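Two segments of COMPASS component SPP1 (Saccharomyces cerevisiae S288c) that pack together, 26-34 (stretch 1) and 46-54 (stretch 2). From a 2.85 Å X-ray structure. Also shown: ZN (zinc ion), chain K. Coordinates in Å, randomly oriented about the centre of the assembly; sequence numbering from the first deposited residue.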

ATOM      1  N   VAL A  26      -2.827  19.835  -1.538  1.00 63.96           N
ATOM      2  CA  VAL A  26      -2.494  19.058  -0.355  1.00 61.79           C
ATOM      3  C   VAL A  26      -3.145  17.686  -0.458  1.00 58.84           C
ATOM      4  O   VAL A  26      -4.054  17.458  -1.261  1.00 56.07           O
ATOM      5  N   TYR A  27      -2.638  16.752   0.343  1.00 55.25           N
ATOM      6  CA  TYR A  27      -3.118  15.378   0.323  1.00 49.21           C
ATOM      7  C   TYR A  27      -3.089  14.818   1.739  1.00 52.57           C
ATOM      8  O   TYR A  27      -2.685  15.495   2.688  1.00 49.30           O
ATOM      9  N   CYS A  28      -3.534  13.567   1.873  1.00 52.09           N
ATOM     10  CA  CYS A  28      -3.370  12.793   3.102  1.00 49.09           C
ATOM     11  C   CYS A  28      -4.172  13.359   4.269  1.00 51.34           C
ATOM     12  O   CYS A  28      -4.893  14.351   4.117  1.00 58.07           O
ATOM     13  N   ILE A  29      -4.067  12.714   5.433  1.00 46.59           N
ATOM     14  CA  ILE A  29      -4.715  13.223   6.637  1.00 52.88           C
ATOM     15  C   ILE A  29      -3.974  14.421   7.213  1.00 56.83           C
ATOM     16  O   ILE A  29      -4.573  15.218   7.948  1.00 48.90           O
ATOM     17  N   CYS A  30      -2.683  14.567   6.898  1.00 54.59           N
ATOM     18  CA  CYS A  30      -1.907  15.725   7.320  1.00 52.98           C
ATOM     19  C   CYS A  30      -2.255  16.979   6.531  1.00 54.08           C
ATOM     20  O   CYS A  30      -1.971  18.088   6.999  1.00 49.51           O
ATOM     21  N   LYS A  31      -2.862  16.824   5.354  1.00 56.59           N
ATOM     22  CA  LYS A  31      -3.199  17.942   4.473  1.00 58.97           C
ATOM     23  C   LYS A  31      -1.966  18.802   4.191  1.00 57.65           C
ATOM     24  O   LYS A  31      -1.985  20.031   4.292  1.00 55.60           O
ATOM     25  N   ARG A  32      -0.872  18.124   3.852  1.00 56.57           N
ATOM     26  CA  ARG A  32       0.379  18.703   3.395  1.00 46.94           C
ATOM     27  C   ARG A  32       0.608  18.353   1.927  1.00 50.88           C
ATOM     28  O   ARG A  32       0.066  17.363   1.425  1.00 48.29           O
ATOM     29  N   PRO A  33       1.396  19.146   1.204  1.00 54.93           N
ATOM     30  CA  PRO A  33       1.576  18.898  -0.233  1.00 54.28           C
ATOM     31  C   PRO A  33       2.413  17.656  -0.498  1.00 52.57           C
ATOM     32  O   PRO A  33       3.023  17.062   0.393  1.00 43.03           O
ATOM     33  N   ASP A  34       2.429  17.269  -1.772  1.00 57.40           N
ATOM     34  CA  ASP A  34       3.260  16.169  -2.255  1.00 57.05           C
ATOM     35  C   ASP A  34       4.664  16.715  -2.480  1.00 56.79           C
ATOM     36  O   ASP A  34       4.968  17.278  -3.534  1.00 57.14           O
ATOM     37  N   ASP A  46     -10.279   9.377  -4.156  1.00 49.22           N
ATOM     38  CA  ASP A  46      -9.096   9.468  -5.004  1.00 56.24           C
ATOM     39  C   ASP A  46      -8.019  10.338  -4.365  1.00 57.29           C
ATOM     40  O   ASP A  46      -7.385  11.162  -5.027  1.00 62.08           O
ATOM     41  N   ASP A  47      -7.799  10.160  -3.065  1.00 55.13           N
ATOM     42  CA  ASP A  47      -6.782  10.909  -2.346  1.00 57.76           C
ATOM     43  C   ASP A  47      -5.480  10.111  -2.277  1.00 50.73           C
ATOM     44  O   ASP A  47      -5.403   8.950  -2.687  1.00 51.44           O
ATOM     45  N   TRP A  48      -4.443  10.757  -1.750  1.00 46.43           N
ATOM     46  CA  TRP A  48      -3.128  10.152  -1.607  1.00 51.38           C
ATOM     47  C   TRP A  48      -2.623  10.395  -0.194  1.00 46.85           C
ATOM     48  O   TRP A  48      -2.823  11.474   0.366  1.00 50.41           O
ATOM     49  N   PHE A  49      -1.970   9.385   0.378  1.00 43.88           N
ATOM     50  CA  PHE A  49      -1.610   9.396   1.788  1.00 45.23           C
ATOM     51  C   PHE A  49      -0.162   8.964   1.967  1.00 49.26           C
ATOM     52  O   PHE A  49       0.284   7.985   1.359  1.00 44.64           O
ATOM     53  N   HIS A  50       0.562   9.697   2.809  1.00 50.55           N
ATOM     54  CA  HIS A  50       1.956   9.373   3.084  1.00 46.70           C
ATOM     55  C   HIS A  50       2.062   8.082   3.883  1.00 50.02           C
ATOM     56  O   HIS A  50       1.235   7.800   4.754  1.00 48.83           O
ATOM     57  N   PHE A  51       3.095   7.292   3.574  1.00 52.82           N
ATOM     58  CA  PHE A  51       3.378   6.100   4.366  1.00 52.07           C
ATOM     59  C   PHE A  51       3.620   6.459   5.825  1.00 47.19           C
ATOM     60  O   PHE A  51       3.087   5.809   6.732  1.00 41.96           O
ATOM     61  N   THR A  52       4.420   7.503   6.068  1.00 51.24           N
ATOM     62  CA  THR A  52       4.773   7.874   7.434  1.00 56.23           C
ATOM     63  C   THR A  52       3.555   8.319   8.234  1.00 54.04           C
ATOM     64  O   THR A  52       3.490   8.083   9.446  1.00 60.83           O
ATOM     65  N   CYS A  53       2.582   8.955   7.578  1.00 47.45           N
ATOM     66  CA  CYS A  53       1.383   9.388   8.289  1.00 49.96           C
ATOM     67  C   CYS A  53       0.500   8.207   8.673  1.00 54.70           C
ATOM     68  O   CYS A  53      -0.217   8.274   9.677  1.00 60.53           O
ATOM     69  N   LEU A  54       0.537   7.128   7.897  1.00 54.99           N
ATOM     70  CA  LEU A  54      -0.219   5.920   8.202  1.00 55.16           C
ATOM     71  C   LEU A  54       0.560   4.939   9.064  1.00 59.12           C
ATOM     72  O   LEU A  54       0.027   3.876   9.399  1.00 60.48           O
TER

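The backbones are nearest, CA to CA, at Cys 28 and Phe 49, whose CA atoms lie 4.0 Å apart. Phe 49 is buried, with chi1 in the m well, and its CB points sideways. Its ring still reaches the first stretch: CD1 of Phe 49 is 3.4 Å from CA of Cys 28. The approach is oblique to the ring. Ile 29 adds to this apolar patch. Its CB also points sideways, but with chi1 p and chi2 t the end of the chain comes nearer. CG2 of Ile 29 lies 4.3 Å from CE1 of Phe 49, and CG1 of Ile 29 lies 4.3 Å from CB of Cys 53.

A second apolar contact pairs Tyr 27 with Trp 48, both m at chi1. Tyr 27 points toward the second stretch, and its CD2 is 4.0 Å from CB of Trp 48. The rings form an offset edge-to-face pair, with planes at 90° and the edge of Trp 48 directed at the face of Tyr 27. The backbone is close here too: N of Cys 28 is 2.7 Å from O of Trp 48.

The zinc ion ties the stretches together with two ligands from each. Zinc is bound by SG of Cys 28 at 2.4 Å, SG of Cys 30 at 2.3 Å, ND1 of His 50 at 2.1 Å and SG of Cys 53 at 2.4 Å. The rotamers differ: Cys 28 is t, Cys 30 is p, and His 50 and Cys 53 are m. Cys 30, His 50 and Cys 53 point toward the opposite stretch, while Cys 28 points sideways. SG of Cys 28 has a second role, accepting a hydrogen bond from N of His 50 at 3.3 Å. One sulfur thus meets both the metal and the backbone of the second stretch. SG of Cys 30 lies at the edge of the His 50 ring, 3.4 Å from ND1 of His 50, as expected for two ligands of one metal.

Farther out, Arg 32 lies alongside the zinc site. Its chi1 is m and it points toward the second stretch. NH2 of Arg 32 sits over one face of the His 50 ring, 4.0 Å from CE1 of His 50. NH1 of Arg 32 is 4.1 Å from SG of Cys 53.

Asp 47 lies at the polar edge beside Tyr 27. Its OD2 accepts a hydrogen bond from N of Trp 48 at 2.8 Å, within its own stretch. The same OD2 of Asp 47 lies 3.6 Å from CD2 of Tyr 27, at the ring edge.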

ATOM      1  CB  VAL A  26      -2.922  19.783   0.933  1.00 58.62           C
ATOM      2  CG1 VAL A  26      -1.999  20.973   1.175  1.00 55.21           C
ATOM      3  CG2 VAL A  26      -4.384  20.230   0.820  1.00 68.49           C
ATOM      4  CB  TYR A  27      -2.276  14.510  -0.617  1.00 49.39           C
ATOM      5  CG  TYR A  27      -2.201  15.010  -2.038  1.00 57.44           C
ATOM      6  CD1 TYR A  27      -1.185  15.868  -2.440  1.00 57.34           C
ATOM      7  CD2 TYR A  27      -3.140  14.617  -2.983  1.00 57.09           C
ATOM      8  CE1 TYR A  27      -1.110  16.327  -3.741  1.00 61.62           C
ATOM      9  CE2 TYR A  27      -3.072  15.068  -4.287  1.00 66.43           C
ATOM     10  CZ  TYR A  27      -2.054  15.923  -4.661  1.00 63.77           C
ATOM     11  OH  TYR A  27      -1.984  16.375  -5.958  1.00 71.77           O
ATOM     12  CB  CYS A  28      -1.883  12.706   3.470  1.00 43.66           C
ATOM     13  SG  CYS A  28      -1.472  11.501   4.743  1.00 45.11           S
ATOM     14  CB  ILE A  29      -4.834  12.122   7.704  1.00 50.19           C
ATOM     15  CG1 ILE A  29      -3.537  11.311   7.779  1.00 49.58           C
ATOM     16  CG2 ILE A  29      -6.015  11.213   7.407  1.00 52.41           C
ATOM     17  CD1 ILE A  29      -3.476  10.358   8.952  1.00 46.75           C
ATOM     18  CB  CYS A  30      -0.410  15.430   7.175  1.00 51.00           C
ATOM     19  SG  CYS A  30       0.118  15.056   5.474  1.00 44.11           S
ATOM     20  CB  LYS A  31      -4.359  18.757   5.051  1.00 53.59           C
ATOM     21  CG  LYS A  31      -5.599  17.902   5.340  1.00 51.19           C
ATOM     22  CD  LYS A  31      -6.531  17.730   4.137  1.00 64.19           C
ATOM     23  CE  LYS A  31      -6.578  18.961   3.245  1.00 81.82           C
ATOM     24  NZ  LYS A  31      -7.234  18.712   1.912  1.00 73.13           N
ATOM     25  CB  ARG A  32       1.556  18.191   4.240  1.00 48.02           C
ATOM     26  CG  ARG A  32       1.598  18.746   5.659  1.00 50.54           C
ATOM     27  CD  ARG A  32       2.407  17.852   6.593  1.00 52.84           C
ATOM     28  NE  ARG A  32       3.258  16.917   5.859  1.00 62.66           N
ATOM     29  CZ  ARG A  32       3.776  15.810   6.382  1.00 56.84           C
ATOM     30  NH1 ARG A  32       3.531  15.497   7.647  1.00 54.49           N
ATOM     31  NH2 ARG A  32       4.539  15.015   5.641  1.00 58.49           N
ATOM     32  CB  PRO A  33       2.290  20.158  -0.733  1.00 54.59           C
ATOM     33  CG  PRO A  33       2.084  21.172   0.332  1.00 55.53           C
ATOM     34  CD  PRO A  33       2.016  20.413   1.617  1.00 48.87           C
ATOM     35  CB  ASP A  34       2.664  15.576  -3.529  1.00 59.14           C
ATOM     36  CG  ASP A  34       3.635  14.675  -4.278  1.00 60.68           C
ATOM     37  OD1 ASP A  34       4.519  14.064  -3.637  1.00 68.33           O
ATOM     38  OD2 ASP A  34       3.506  14.573  -5.517  1.00 57.15           O
ATOM     39  CB  ASP A  46      -9.457   9.991  -6.390  1.00 60.90           C
ATOM     40  CG  ASP A  46      -8.464   9.558  -7.448  1.00 75.53           C
ATOM     41  OD1 ASP A  46      -7.610  10.381  -7.839  1.00 77.32           O
ATOM     42  OD2 ASP A  46      -8.528   8.387  -7.879  1.00 80.12           O
ATOM     43  CB  ASP A  47      -7.272  11.263  -0.940  1.00 55.65           C
ATOM     44  CG  ASP A  47      -6.692  12.571  -0.430  1.00 55.85           C
ATOM     45  OD1 ASP A  47      -7.150  13.054   0.629  1.00 52.79           O
ATOM     46  OD2 ASP A  47      -5.779  13.116  -1.086  1.00 57.87           O
ATOM     47  CB  TRP A  48      -2.141  10.713  -2.637  1.00 53.11           C
ATOM     48  CG  TRP A  48      -2.498  10.329  -4.037  1.00 53.97           C
ATOM     49  CD1 TRP A  48      -3.435  10.919  -4.835  1.00 58.57           C
ATOM     50  CD2 TRP A  48      -1.937   9.255  -4.801  1.00 50.25           C
ATOM     51  NE1 TRP A  48      -3.487  10.282  -6.052  1.00 67.15           N
ATOM     52  CE2 TRP A  48      -2.577   9.258  -6.057  1.00 58.00           C
ATOM     53  CE3 TRP A  48      -0.952   8.296  -4.547  1.00 51.65           C
ATOM     54  CZ2 TRP A  48      -2.266   8.338  -7.056  1.00 55.12           C
ATOM     55  CZ3 TRP A  48      -0.646   7.381  -5.540  1.00 57.34           C
ATOM     56  CH2 TRP A  48      -1.300   7.410  -6.779  1.00 56.14           C
ATOM     57  CB  PHE A  49      -2.543   8.478   2.597  1.00 41.36           C
ATOM     58  CG  PHE A  49      -3.997   8.842   2.474  1.00 49.02           C
ATOM     59  CD1 PHE A  49      -4.611   9.628   3.433  1.00 43.53           C
ATOM     60  CD2 PHE A  49      -4.748   8.401   1.395  1.00 50.12           C
ATOM     61  CE1 PHE A  49      -5.941   9.973   3.320  1.00 45.12           C
ATOM     62  CE2 PHE A  49      -6.081   8.740   1.276  1.00 45.76           C
ATOM     63  CZ  PHE A  49      -6.678   9.531   2.239  1.00 45.74           C
ATOM     64  CB  HIS A  50       2.629  10.511   3.851  1.00 43.02           C
ATOM     65  CG  HIS A  50       2.611  11.823   3.130  1.00 47.15           C
ATOM     66  ND1 HIS A  50       1.840  12.887   3.544  1.00 51.23           N
ATOM     67  CD2 HIS A  50       3.268  12.243   2.024  1.00 43.93           C
ATOM     68  CE1 HIS A  50       2.021  13.905   2.722  1.00 46.28           C
ATOM     69  NE2 HIS A  50       2.881  13.540   1.790  1.00 40.10           N
ATOM     70  CB  PHE A  51       4.595   5.371   3.799  1.00 57.36           C
ATOM     71  CG  PHE A  51       4.260   4.250   2.866  1.00 56.26           C
ATOM     72  CD1 PHE A  51       4.603   2.947   3.178  1.00 67.14           C
ATOM     73  CD2 PHE A  51       3.614   4.495   1.669  1.00 52.77           C
ATOM     74  CE1 PHE A  51       4.306   1.907   2.316  1.00 66.48           C
ATOM     75  CE2 PHE A  51       3.326   3.457   0.800  1.00 46.35           C
ATOM     76  CZ  PHE A  51       3.659   2.163   1.129  1.00 57.50           C
ATOM     77  CB  THR A  52       5.830   8.978   7.419  1.00 44.07           C
ATOM     78  OG1 THR A  52       5.404  10.032   6.549  1.00 50.87           O
ATOM     79  CG2 THR A  52       7.161   8.431   6.923  1.00 31.24           C
ATOM     80  CB  CYS A  53       0.600  10.387   7.440  1.00 49.90           C
ATOM     81  SG  CYS A  53       1.430  11.980   7.219  1.00 42.13           S
ATOM     82  CB  LEU A  54      -0.647   5.223   6.909  1.00 49.08           C
ATOM     83  CG  LEU A  54      -1.370   6.110   5.901  1.00 50.31           C
ATOM     84  CD1 LEU A  54      -1.236   5.530   4.503  1.00 46.96           C
ATOM     85  CD2 LEU A  54      -2.829   6.276   6.297  1.00 40.45           C
TER
HETATM   86 ZN    ZN K 203       0.560  12.785   5.174  1.00 49.97          ZN